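Local coordinates for protein endonuclease 2 (Arabidopsis thaliana, PDB 4CXP) that cleaves RNA and single-stranded DNA, and double-stranded DNA less well, into 5'-phosphorylated products as a metal-dependent, glycosylated type I nuclease, at residues P56-Y70 against K81-T93. Sequence-based numbering, arbitrary orientation. Where two conformers were deposited one is given.
Sequences PLHYINTPDACSYQY and KGRCVAGAIYNYT. With ZN (zinc ion), chain E; NAG (2-acetamido-2-deoxy-beta-D-glucopyranose), chain B; NAG (2-acetamido-2-deoxy-beta-D-glucopyranose), chain C.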
loop_
_atom_site.group_PDB
_atom_site.type_symbol
_atom_site.label_atom_id
_atom_site.label_comp_id
_atom_site.label_asym_id
_atom_site.label_seq_id
_atom_site.Cartn_x
_atom_site.Cartn_y
_atom_site.Cartn_z
ATOM N N PRO A 56 -13.155 -4.977 4.880
ATOM C CA PRO A 56 -12.768 -5.725 3.659
ATOM C C PRO A 56 -12.131 -4.850 2.580
ATOM O O PRO A 56 -11.569 -5.370 1.615
ATOM C CB PRO A 56 -14.087 -6.321 3.163
ATOM C CG PRO A 56 -14.910 -6.407 4.427
ATOM C CD PRO A 56 -14.600 -5.118 5.141
ATOM N N LEU A 57 -12.206 -3.530 2.741
ATOM C CA LEU A 57 -11.684 -2.605 1.753
ATOM C C LEU A 57 -10.173 -2.485 1.777
ATOM O O LEU A 57 -9.614 -1.794 0.930
ATOM C CB LEU A 57 -12.318 -1.217 1.948
ATOM C CG LEU A 57 -13.848 -1.177 1.890
ATOM C CD1 LEU A 57 -14.312 0.265 2.019
ATOM C CD2 LEU A 57 -14.433 -1.826 0.641
ATOM N N HIS A 58 -9.497 -3.146 2.723
ATOM C CA HIS A 58 -8.039 -3.057 2.809
ATOM C C HIS A 58 -7.322 -4.077 1.940
ATOM O O HIS A 58 -6.104 -3.980 1.780
ATOM C CB HIS A 58 -7.569 -3.217 4.255
ATOM C CG HIS A 58 -7.994 -2.089 5.134
ATOM N ND1 HIS A 58 -7.106 -1.217 5.709
ATOM C CD2 HIS A 58 -9.236 -1.669 5.478
ATOM C CE1 HIS A 58 -7.794 -0.307 6.381
ATOM N NE2 HIS A 58 -9.088 -0.557 6.257
ATOM N N TYR A 59 -8.026 -5.062 1.377
ATOM C CA TYR A 59 -7.350 -6.162 0.713
ATOM C C TYR A 59 -8.209 -6.726 -0.408
ATOM O O TYR A 59 -9.347 -6.293 -0.638
ATOM C CB TYR A 59 -6.953 -7.244 1.755
ATOM C CG TYR A 59 -8.149 -7.774 2.508
ATOM C CD1 TYR A 59 -8.966 -8.773 1.968
ATOM C CD2 TYR A 59 -8.500 -7.252 3.742
ATOM C CE1 TYR A 59 -10.080 -9.226 2.657
ATOM C CE2 TYR A 59 -9.614 -7.700 4.416
ATOM C CZ TYR A 59 -10.402 -8.689 3.876
ATOM O OH TYR A 59 -11.515 -9.119 4.559
ATOM N N ILE A 60 -7.632 -7.709 -1.107
ATOM C CA ILE A 60 -8.302 -8.533 -2.110
ATOM C C ILE A 60 -7.945 -9.976 -1.792
ATOM O O ILE A 60 -6.770 -10.298 -1.634
ATOM C CB ILE A 60 -7.842 -8.216 -3.541
ATOM C CG1 ILE A 60 -8.226 -6.799 -3.923
ATOM C CG2 ILE A 60 -8.435 -9.199 -4.517
ATOM C CD1 ILE A 60 -7.499 -6.229 -5.111
ATOM N N ASN A 61 -8.962 -10.837 -1.739
ATOM C CA ASN A 61 -8.787 -12.281 -1.641
ATOM C C ASN A 61 -8.859 -12.909 -3.022
ATOM O O ASN A 61 -9.824 -12.686 -3.751
ATOM C CB ASN A 61 -9.913 -12.897 -0.809
ATOM C CG ASN A 61 -9.749 -12.685 0.670
ATOM O OD1 ASN A 61 -8.639 -12.661 1.185
ATOM N ND2 ASN A 61 -10.865 -12.558 1.372
ATOM N N THR A 62 -7.873 -13.723 -3.369
ATOM C CA THR A 62 -7.825 -14.407 -4.655
ATOM C C THR A 62 -7.828 -15.923 -4.447
ATOM O O THR A 62 -7.547 -16.433 -3.354
ATOM C CB THR A 62 -6.521 -14.107 -5.415
ATOM O OG1 THR A 62 -5.408 -14.696 -4.723
ATOM C CG2 THR A 62 -6.300 -12.641 -5.574
ATOM N N PRO A 63 -8.093 -16.669 -5.526
ATOM C CA PRO A 63 -7.863 -18.123 -5.523
ATOM C C PRO A 63 -6.372 -18.439 -5.331
ATOM O O PRO A 63 -5.536 -17.541 -5.416
ATOM C CB PRO A 63 -8.368 -18.568 -6.898
ATOM C CG PRO A 63 -9.264 -17.455 -7.367
ATOM C CD PRO A 63 -8.663 -16.204 -6.801
ATOM N N ASP A 64 -6.047 -19.713 -5.140
ATOM C CA ASP A 64 -4.651 -20.148 -5.029
ATOM C C ASP A 64 -4.021 -20.184 -6.423
ATOM O O ASP A 64 -3.921 -21.248 -7.063
ATOM C CB ASP A 64 -4.540 -21.559 -4.428
ATOM C CG ASP A 64 -4.826 -21.629 -2.935
ATOM O OD1 ASP A 64 -5.342 -20.673 -2.313
ATOM O OD2 ASP A 64 -4.534 -22.712 -2.375
ATOM N N ALA A 65 -3.653 -19.009 -6.921
ATOM C CA ALA A 65 -3.011 -18.875 -8.214
ATOM C C ALA A 65 -2.350 -17.504 -8.251
ATOM O O ALA A 65 -2.346 -16.789 -7.270
ATOM C CB ALA A 65 -4.001 -19.082 -9.357
ATOM N N CYS A 66 -1.818 -17.114 -9.382
ATOM C CA CYS A 66 -1.060 -15.871 -9.487
ATOM C C CYS A 66 -1.790 -14.787 -10.263
ATOM O O CYS A 66 -1.180 -13.802 -10.704
ATOM C CB CYS A 66 0.307 -16.152 -10.090
ATOM S SG CYS A 66 1.243 -17.374 -9.129
ATOM N N SER A 67 -3.108 -14.908 -10.331
ATOM C CA SER A 67 -3.915 -14.002 -11.118
ATOM C C SER A 67 -4.890 -13.203 -10.268
ATOM O O SER A 67 -5.347 -13.638 -9.208
ATOM C CB SER A 67 -4.630 -14.762 -12.208
ATOM O OG SER A 67 -5.665 -15.485 -11.671
ATOM N N TYR A 68 -5.211 -12.026 -10.782
ATOM C CA TYR A 68 -6.234 -11.164 -10.224
ATOM C C TYR A 68 -7.112 -10.665 -11.364
ATOM O O TYR A 68 -6.609 -10.245 -12.398
ATOM C CB TYR A 68 -5.619 -9.956 -9.513
ATOM C CG TYR A 68 -6.611 -8.846 -9.291
ATOM C CD1 TYR A 68 -7.582 -8.942 -8.307
ATOM C CD2 TYR A 68 -6.624 -7.723 -10.105
ATOM C CE1 TYR A 68 -8.538 -7.952 -8.136
ATOM C CE2 TYR A 68 -7.560 -6.724 -9.933
ATOM C CZ TYR A 68 -8.516 -6.833 -8.946
ATOM O OH TYR A 68 -9.444 -5.827 -8.742
ATOM N N GLN A 69 -8.421 -10.719 -11.152
ATOM C CA GLN A 69 -9.392 -10.103 -12.047
ATOM C C GLN A 69 -10.453 -9.423 -11.199
ATOM O O GLN A 69 -11.010 -10.041 -10.293
ATOM C CB GLN A 69 -10.062 -11.133 -12.966
ATOM C CG GLN A 69 -9.101 -11.869 -13.877
ATOM C CD GLN A 69 -9.765 -12.872 -14.791
ATOM O OE1 GLN A 69 -9.303 -13.109 -15.917
ATOM N NE2 GLN A 69 -10.835 -13.480 -14.317
ATOM N N TYR A 70 -10.743 -8.159 -11.498
ATOM C CA TYR A 70 -11.712 -7.394 -10.715
ATOM C C TYR A 70 -13.054 -8.110 -10.604
ATOM O O TYR A 70 -13.600 -8.285 -9.517
ATOM C CB TYR A 70 -11.906 -6.006 -11.316
ATOM C CG TYR A 70 -12.838 -5.110 -10.527
ATOM C CD1 TYR A 70 -14.215 -5.178 -10.692
ATOM C CD2 TYR A 70 -12.338 -4.198 -9.616
ATOM C CE1 TYR A 70 -15.066 -4.366 -9.959
ATOM C CE2 TYR A 70 -13.179 -3.383 -8.888
ATOM C CZ TYR A 70 -14.532 -3.471 -9.055
ATOM O OH TYR A 70 -15.373 -2.645 -8.331
ATOM N N LYS A 81 -20.049 -7.252 -4.779
ATOM C CA LYS A 81 -19.061 -6.802 -5.752
ATOM C C LYS A 81 -18.611 -5.393 -5.449
ATOM O O LYS A 81 -19.402 -4.542 -5.044
ATOM C CB LYS A 81 -19.654 -6.825 -7.157
ATOM N N GLY A 82 -17.319 -5.159 -5.626
ATOM C CA GLY A 82 -16.740 -3.844 -5.379
ATOM C C GLY A 82 -16.103 -3.685 -4.018
ATOM O O GLY A 82 -15.348 -2.751 -3.804
ATOM N N ARG A 83 -16.380 -4.601 -3.099
ATOM C CA ARG A 83 -15.941 -4.415 -1.731
ATOM C C ARG A 83 -14.582 -5.080 -1.488
ATOM O O ARG A 83 -14.456 -6.107 -0.830
ATOM C CB ARG A 83 -17.024 -4.835 -0.752
ATOM C CG ARG A 83 -18.336 -4.077 -1.026
ATOM C CD ARG A 83 -19.198 -3.928 0.194
ATOM N NE ARG A 83 -18.565 -3.079 1.190
ATOM C CZ ARG A 83 -18.583 -1.745 1.194
ATOM N NH1 ARG A 83 -19.210 -1.051 0.259
ATOM N NH2 ARG A 83 -17.999 -1.094 2.180
ATOM N N CYS A 84 -13.570 -4.419 -2.037
ATOM C CA CYS A 84 -12.177 -4.802 -1.904
ATOM C C CYS A 84 -11.346 -3.530 -2.094
ATOM O O CYS A 84 -11.886 -2.480 -2.434
ATOM C CB CYS A 84 -11.791 -5.874 -2.928
ATOM S SG CYS A 84 -11.377 -5.266 -4.588
ATOM N N VAL A 85 -10.036 -3.612 -1.903
ATOM C CA VAL A 85 -9.219 -2.406 -1.970
ATOM C C VAL A 85 -9.255 -1.731 -3.345
ATOM O O VAL A 85 -9.179 -0.509 -3.415
ATOM C CB VAL A 85 -7.784 -2.690 -1.454
ATOM C CG1 VAL A 85 -6.985 -3.617 -2.352
ATOM C CG2 VAL A 85 -7.041 -1.410 -1.177
ATOM N N ALA A 86 -9.323 -2.499 -4.434
ATOM C CA ALA A 86 -9.460 -1.879 -5.756
ATOM C C ALA A 86 -10.767 -1.088 -5.872
ATOM O O ALA A 86 -10.787 0.042 -6.349
ATOM C CB ALA A 86 -9.358 -2.914 -6.879
ATOM N N GLY A 87 -11.873 -1.704 -5.471
ATOM C CA GLY A 87 -13.159 -1.035 -5.487
ATOM C C GLY A 87 -13.188 0.199 -4.601
ATOM O O GLY A 87 -13.794 1.210 -4.954
ATOM N N ALA A 88 -12.509 0.138 -3.464
ATOM C CA ALA A 88 -12.419 1.288 -2.572
ATOM C C ALA A 88 -11.647 2.425 -3.234
ATOM O O ALA A 88 -12.031 3.587 -3.131
ATOM C CB ALA A 88 -11.779 0.900 -1.262
ATOM N N ILE A 89 -10.552 2.100 -3.917
ATOM C CA ILE A 89 -9.803 3.148 -4.600
ATOM C C ILE A 89 -10.677 3.821 -5.666
ATOM O O ILE A 89 -10.699 5.034 -5.754
ATOM C CB ILE A 89 -8.484 2.607 -5.158
ATOM C CG1 ILE A 89 -7.518 2.322 -3.997
ATOM C CG2 ILE A 89 -7.856 3.566 -6.157
ATOM C CD1 ILE A 89 -6.314 1.486 -4.378
ATOM N N TYR A 90 -11.404 3.042 -6.457
ATOM C CA TYR A 90 -12.311 3.658 -7.417
ATOM C C TYR A 90 -13.325 4.569 -6.724
ATOM O O TYR A 90 -13.580 5.682 -7.184
ATOM C CB TYR A 90 -13.040 2.595 -8.221
ATOM C CG TYR A 90 -12.222 1.858 -9.272
ATOM C CD1 TYR A 90 -11.513 2.533 -10.253
ATOM C CD2 TYR A 90 -12.213 0.474 -9.301
ATOM C CE1 TYR A 90 -10.842 1.841 -11.247
ATOM C CE2 TYR A 90 -11.535 -0.226 -10.282
ATOM C CZ TYR A 90 -10.853 0.461 -11.262
ATOM O OH TYR A 90 -10.172 -0.226 -12.254
ATOM N N ASN A 91 -13.889 4.098 -5.621
ATOM C CA ASN A 91 -14.916 4.852 -4.888
ATOM C C ASN A 91 -14.411 6.188 -4.407
ATOM O O ASN A 91 -15.015 7.238 -4.676
ATOM C CB ASN A 91 -15.308 4.031 -3.687
ATOM C CG ASN A 91 -16.452 4.563 -2.887
ATOM O OD1 ASN A 91 -17.317 5.308 -3.362
ATOM N ND2 ASN A 91 -16.464 4.146 -1.623
ATOM N N TYR A 92 -13.312 6.161 -3.662
ATOM C CA TYR A 92 -12.837 7.372 -3.020
ATOM C C TYR A 92 -12.181 8.325 -4.003
ATOM O O TYR A 92 -12.276 9.547 -3.825
ATOM C CB TYR A 92 -11.976 7.023 -1.794
ATOM C CG TYR A 92 -12.794 6.363 -0.706
ATOM C CD1 TYR A 92 -13.764 7.082 -0.039
ATOM C CD2 TYR A 92 -12.650 5.025 -0.381
ATOM C CE1 TYR A 92 -14.562 6.485 0.915
ATOM C CE2 TYR A 92 -13.445 4.421 0.569
ATOM C CZ TYR A 92 -14.398 5.156 1.222
ATOM O OH TYR A 92 -15.185 4.528 2.147
ATOM N N THR A 93 -11.559 7.816 -5.075
ATOM C CA THR A 93 -11.056 8.693 -6.107
ATOM C C THR A 93 -12.220 9.454 -6.796
ATOM O O THR A 93 -12.148 10.648 -7.052
ATOM C CB THR A 93 -10.124 7.952 -7.103
ATOM O OG1 THR A 93 -10.762 6.873 -7.714
ATOM C CG2 THR A 93 -8.881 7.455 -6.460
HETATM ZN ZN ZN E . -4.928 -1.203 5.966
HETATM C C1 NAG B . -17.565 4.336 -0.697
HETATM C C2 NAG B . -17.715 2.943 -0.016
HETATM C C3 NAG B . -18.992 2.932 0.814
HETATM C C4 NAG B . -18.985 4.116 1.780
HETATM C C5 NAG B . -18.617 5.421 1.071
HETATM C C6 NAG B . -18.337 6.549 2.046
HETATM C C7 NAG B . -16.614 1.211 -1.378
HETATM C C8 NAG B . -16.773 0.080 -2.337
HETATM N N2 NAG B . -17.725 1.816 -0.945
HETATM O O3 NAG B . -19.125 1.672 1.485
HETATM O O4 NAG B . -20.254 4.368 2.353
HETATM O O5 NAG B . -17.455 5.311 0.272
HETATM O O6 NAG B . -17.324 6.142 2.946
HETATM O O7 NAG B . -15.490 1.582 -1.012
HETATM C C1 NAG C . -20.591 3.657 3.514
HETATM C C2 NAG C . -21.643 4.469 4.284
HETATM C C3 NAG C . -22.103 3.702 5.509
HETATM C C4 NAG C . -22.560 2.309 5.114
HETATM C C5 NAG C . -21.506 1.619 4.249
HETATM C C6 NAG C . -21.979 0.277 3.718
HETATM C C7 NAG C . -21.464 6.888 3.998
HETATM C C8 NAG C . -20.963 8.189 4.553
HETATM N N2 NAG C . -21.171 5.790 4.690
HETATM O O3 NAG C . -23.142 4.409 6.158
HETATM O O4 NAG C . -22.754 1.588 6.326
HETATM O O5 NAG C . -21.175 2.424 3.139
HETATM O O6 NAG C . -21.019 -0.263 2.837
HETATM O O7 NAG C . -22.100 6.871 2.947
HETATM O O HOH W 1 -12.447 -7.734 0.258
#
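In this S1/P1-type nuclease, the 3-10 turn that carries a zinc ligand is fastened to the first turn of helix 85-96, and Leu57 and Tyr59 make the join with Val85. Val85 N donates to Tyr59 O at 3.0 Å, reaching it from above the carbonyl plane. Two residues earlier, Leu57 O lies 3.0 Å from Val85 CA in a CA-H...O contact. The Val85 and Ile60 side chains cross at about a right angle, with Val85 CG1 3.8 Å from Ile60 CG1; the preceding Cys84 is tied to Cys74 by a disulfide.

Leu57 CB rests 3.9 Å from Ala88 CB; with CG anti to the carbonyl carbon (chi1 -57°), CD2 is carried over one face of the Arg83 guanidinium. Both Arg83 NH1 and NH2 donate to O3 of the N-acetylglucosamine linked to Asn91; NH1 does so at 3.0 Å, and the oxygen sits in the plane of the group. O6 of the next N-acetylglucosamine lies over the guanidinium face opposite Leu57. Tyr92 OH bonds to O6 of the first sugar at 2.8 Å.

Farther along segment 56-70, CE2 of Tyr70 meets the edge of the Tyr90 ring at 3.8 Å from Tyr90 CE2, the planes inclined at 68°. Tyr68 OH touches Ala86 CB, but its polar partner is Asp207, which Tyr90 OH also engages.

The His58 side chain leaves the backbone away from segment 81-93, and ND1 binds zinc, joined by Asp45, His120 and Asp124. The bond and the CA-H...O contact are consistent with the helix start fixing the backbone round the zinc ligand, while Arg83, Asn91 and Tyr92 hold the first sugar.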